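Local coordinates for CBS domain-containing protein (PDB 3FHM) that is of uncharacterised function but binds AMP and NADH through a pair of CBS domains, consistent with a nucleotide-sensing role, at residues Val70-Phe74 and Ala98-Val103. Sequence-based numbering, arbitrary orientation.
With AMP (adenosine monophosphate), chain E; SO4 (sulfate ion), chain G.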
loop_
_atom_site.group_PDB
_atom_site.type_symbol
_atom_site.label_atom_id
_atom_site.label_comp_id
_atom_site.label_asym_id
_atom_site.label_seq_id
_atom_site.Cartn_x
_atom_site.Cartn_y
_atom_site.Cartn_z
ATOM N N VAL A 70 -18.513 9.955 -8.019
ATOM C CA VAL A 70 -17.649 9.146 -7.189
ATOM C C VAL A 70 -18.388 8.699 -5.948
ATOM O O VAL A 70 -18.902 9.509 -5.185
ATOM C CB VAL A 70 -16.340 9.829 -6.850
ATOM C CG1 VAL A 70 -15.577 9.033 -5.808
ATOM C CG2 VAL A 70 -15.500 9.966 -8.118
ATOM N N LEU A 71 -18.453 7.381 -5.774
ATOM C CA LEU A 71 -19.200 6.775 -4.682
ATOM C C LEU A 71 -18.322 6.437 -3.515
ATOM O O LEU A 71 -18.797 6.426 -2.375
ATOM C CB LEU A 71 -19.881 5.485 -5.143
ATOM C CG LEU A 71 -21.031 5.589 -6.165
ATOM C CD1 LEU A 71 -21.400 4.196 -6.652
ATOM C CD2 LEU A 71 -22.289 6.391 -5.668
ATOM N N GLY A 72 -17.051 6.123 -3.810
ATOM C CA GLY A 72 -16.090 5.686 -2.811
ATOM C C GLY A 72 -14.815 5.110 -3.410
ATOM O O GLY A 72 -14.522 5.199 -4.645
ATOM N N ILE A 73 -14.021 4.494 -2.547
ATOM C CA ILE A 73 -12.690 4.082 -2.964
ATOM C C ILE A 73 -12.400 2.739 -2.246
ATOM O O ILE A 73 -12.725 2.546 -1.062
ATOM C CB ILE A 73 -11.666 5.257 -2.748
ATOM C CG1 ILE A 73 -10.339 4.960 -3.367
ATOM C CG2 ILE A 73 -11.405 5.554 -1.267
ATOM C CD1 ILE A 73 -9.327 5.908 -2.782
ATOM N N PHE A 74 -11.862 1.783 -3.000
ATOM C CA PHE A 74 -11.561 0.443 -2.482
ATOM C C PHE A 74 -10.071 0.173 -2.713
ATOM O O PHE A 74 -9.584 0.347 -3.844
ATOM C CB PHE A 74 -12.431 -0.601 -3.222
ATOM C CG PHE A 74 -12.083 -2.060 -2.917
ATOM C CD1 PHE A 74 -12.656 -2.717 -1.817
ATOM C CD2 PHE A 74 -11.204 -2.774 -3.771
ATOM C CE1 PHE A 74 -12.362 -4.050 -1.523
ATOM C CE2 PHE A 74 -10.862 -4.152 -3.508
ATOM C CZ PHE A 74 -11.455 -4.789 -2.364
ATOM N N ALA A 98 -17.662 -2.668 1.432
ATOM C CA ALA A 98 -16.345 -2.630 2.042
ATOM C C ALA A 98 -15.602 -1.308 1.796
ATOM O O ALA A 98 -14.615 -1.010 2.494
ATOM C CB ALA A 98 -15.513 -3.806 1.566
ATOM N N MET A 99 -16.075 -0.540 0.805
ATOM C CA MET A 99 -15.411 0.642 0.279
ATOM C C MET A 99 -15.560 1.752 1.277
ATOM O O MET A 99 -16.454 1.726 2.062
ATOM C CB MET A 99 -16.078 1.064 -1.030
ATOM C CG MET A 99 -17.496 1.648 -0.875
ATOM S SD MET A 99 -18.134 2.219 -2.468
ATOM C CE MET A 99 -19.694 3.026 -2.007
ATOM N N THR A 100 -14.664 2.725 1.218
ATOM C CA THR A 100 -14.721 3.937 2.029
ATOM C C THR A 100 -15.489 5.006 1.252
ATOM O O THR A 100 -15.050 5.386 0.138
ATOM C CB THR A 100 -13.280 4.353 2.425
ATOM O OG1 THR A 100 -12.947 3.612 3.600
ATOM C CG2 THR A 100 -13.125 5.840 2.753
ATOM N N LYS A 101 -16.637 5.436 1.811
ATOM C CA LYS A 101 -17.559 6.402 1.155
ATOM C C LYS A 101 -17.118 7.870 1.215
ATOM O O LYS A 101 -17.265 8.606 0.235
ATOM C CB LYS A 101 -18.988 6.269 1.698
ATOM C CG LYS A 101 -19.820 5.334 0.884
ATOM C CD LYS A 101 -21.184 5.259 1.457
ATOM C CE LYS A 101 -21.527 3.849 1.856
ATOM N NZ LYS A 101 -20.412 3.332 2.720
ATOM N N ASN A 102 -16.597 8.295 2.365
ATOM C CA ASN A 102 -16.037 9.647 2.508
ATOM C C ASN A 102 -14.637 9.805 1.987
ATOM O O ASN A 102 -13.668 9.603 2.719
ATOM C CB ASN A 102 -16.024 10.090 3.945
ATOM C CG ASN A 102 -17.045 11.116 4.209
ATOM O OD1 ASN A 102 -16.710 12.294 4.432
ATOM N ND2 ASN A 102 -18.329 10.703 4.153
ATOM N N VAL A 103 -14.555 10.217 0.736
ATOM C CA VAL A 103 -13.330 10.297 -0.008
ATOM C C VAL A 103 -12.653 11.665 0.121
ATOM O O VAL A 103 -13.232 12.637 -0.356
ATOM C CB VAL A 103 -13.691 10.098 -1.489
ATOM C CG1 VAL A 103 -12.473 10.120 -2.406
ATOM C CG2 VAL A 103 -14.431 8.806 -1.667
HETATM P P AMP E . -4.583 2.760 1.393
HETATM O O1P AMP E . -5.119 3.799 0.484
HETATM O O2P AMP E . -4.613 1.360 0.897
HETATM O O3P AMP E . -3.312 3.231 2.090
HETATM O "O5'" AMP E . -5.884 2.803 2.338
HETATM C "C5'" AMP E . -6.109 2.182 3.624
HETATM C "C4'" AMP E . -7.510 2.658 4.042
HETATM O "O4'" AMP E . -7.648 4.041 3.763
HETATM C "C3'" AMP E . -8.606 2.012 3.201
HETATM O "O3'" AMP E . -9.836 1.817 3.892
HETATM C "C2'" AMP E . -8.939 3.031 2.189
HETATM O "O2'" AMP E . -10.294 2.883 1.864
HETATM C "C1'" AMP E . -8.751 4.288 2.926
HETATM N N9 AMP E . -8.558 5.345 1.915
HETATM C C8 AMP E . -7.844 5.353 0.756
HETATM N N7 AMP E . -7.954 6.520 0.032
HETATM C C5 AMP E . -8.736 7.274 0.773
HETATM C C6 AMP E . -9.253 8.626 0.627
HETATM N N6 AMP E . -8.937 9.374 -0.452
HETATM N N1 AMP E . -10.053 9.067 1.615
HETATM C C2 AMP E . -10.398 8.315 2.705
HETATM N N3 AMP E . -9.983 7.070 2.921
HETATM C C4 AMP E . -9.147 6.523 1.989
HETATM S S SO4 G . -17.152 5.748 5.287
HETATM O O1 SO4 G . -17.951 6.005 6.484
HETATM O O2 SO4 G . -15.990 4.913 5.612
HETATM O O3 SO4 G . -17.956 5.039 4.299
HETATM O O4 SO4 G . -16.740 7.036 4.727
#
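Ile73 and Thr100 pair as a single antiparallel, hydrogen-bonded beta bridge that ties strand 70-75 of one CBS sequence repeat to the loop between helices 76-86 and 112-122, in the second repeat, and forms part of the AMP pocket of the CBS pair. Two reciprocal bonds define it: Thr100 N reaches Ile73 O at 3.0 Å with a nearly straight N-H...O angle of 165°, whereas Ile73 N to Thr100 O is more bent, at 140°. Apolar contacts flank the bridge along the strand. Val103 turns its CG2 onto Gly72 CA, 3.7 Å away, and more loosely toward Val70 CG1. Met99 continues extended beyond CG (chi2 176°), which carries SD past Gly72 CA and brings CE alongside Leu71 CB at 4.0 Å. At the other end, Ala98 CB meets the edge of the Phe74 ring near its plane.

The bridge also presents both partners to the nucleotide. Ile73 places CG2 and CD1 against the adenine around N7 and C5, and Thr100 lays CG2 by N3 while OG1 makes a weak bond to O2'. Thr75, Asp78 and His126 add further bonds to AMP. Within the sheet, Leu71 and Gly72 both pair with Val63 of strand 60-64 in a classic beta bulge; the Phe74 side chain packs on helix 46-56. A sulfate, probably from the crystallisation liquor, takes hydrogen bonds from Lys101 N at O3 (2.8 Å) and from Asn102 N at O4 (2.7 Å).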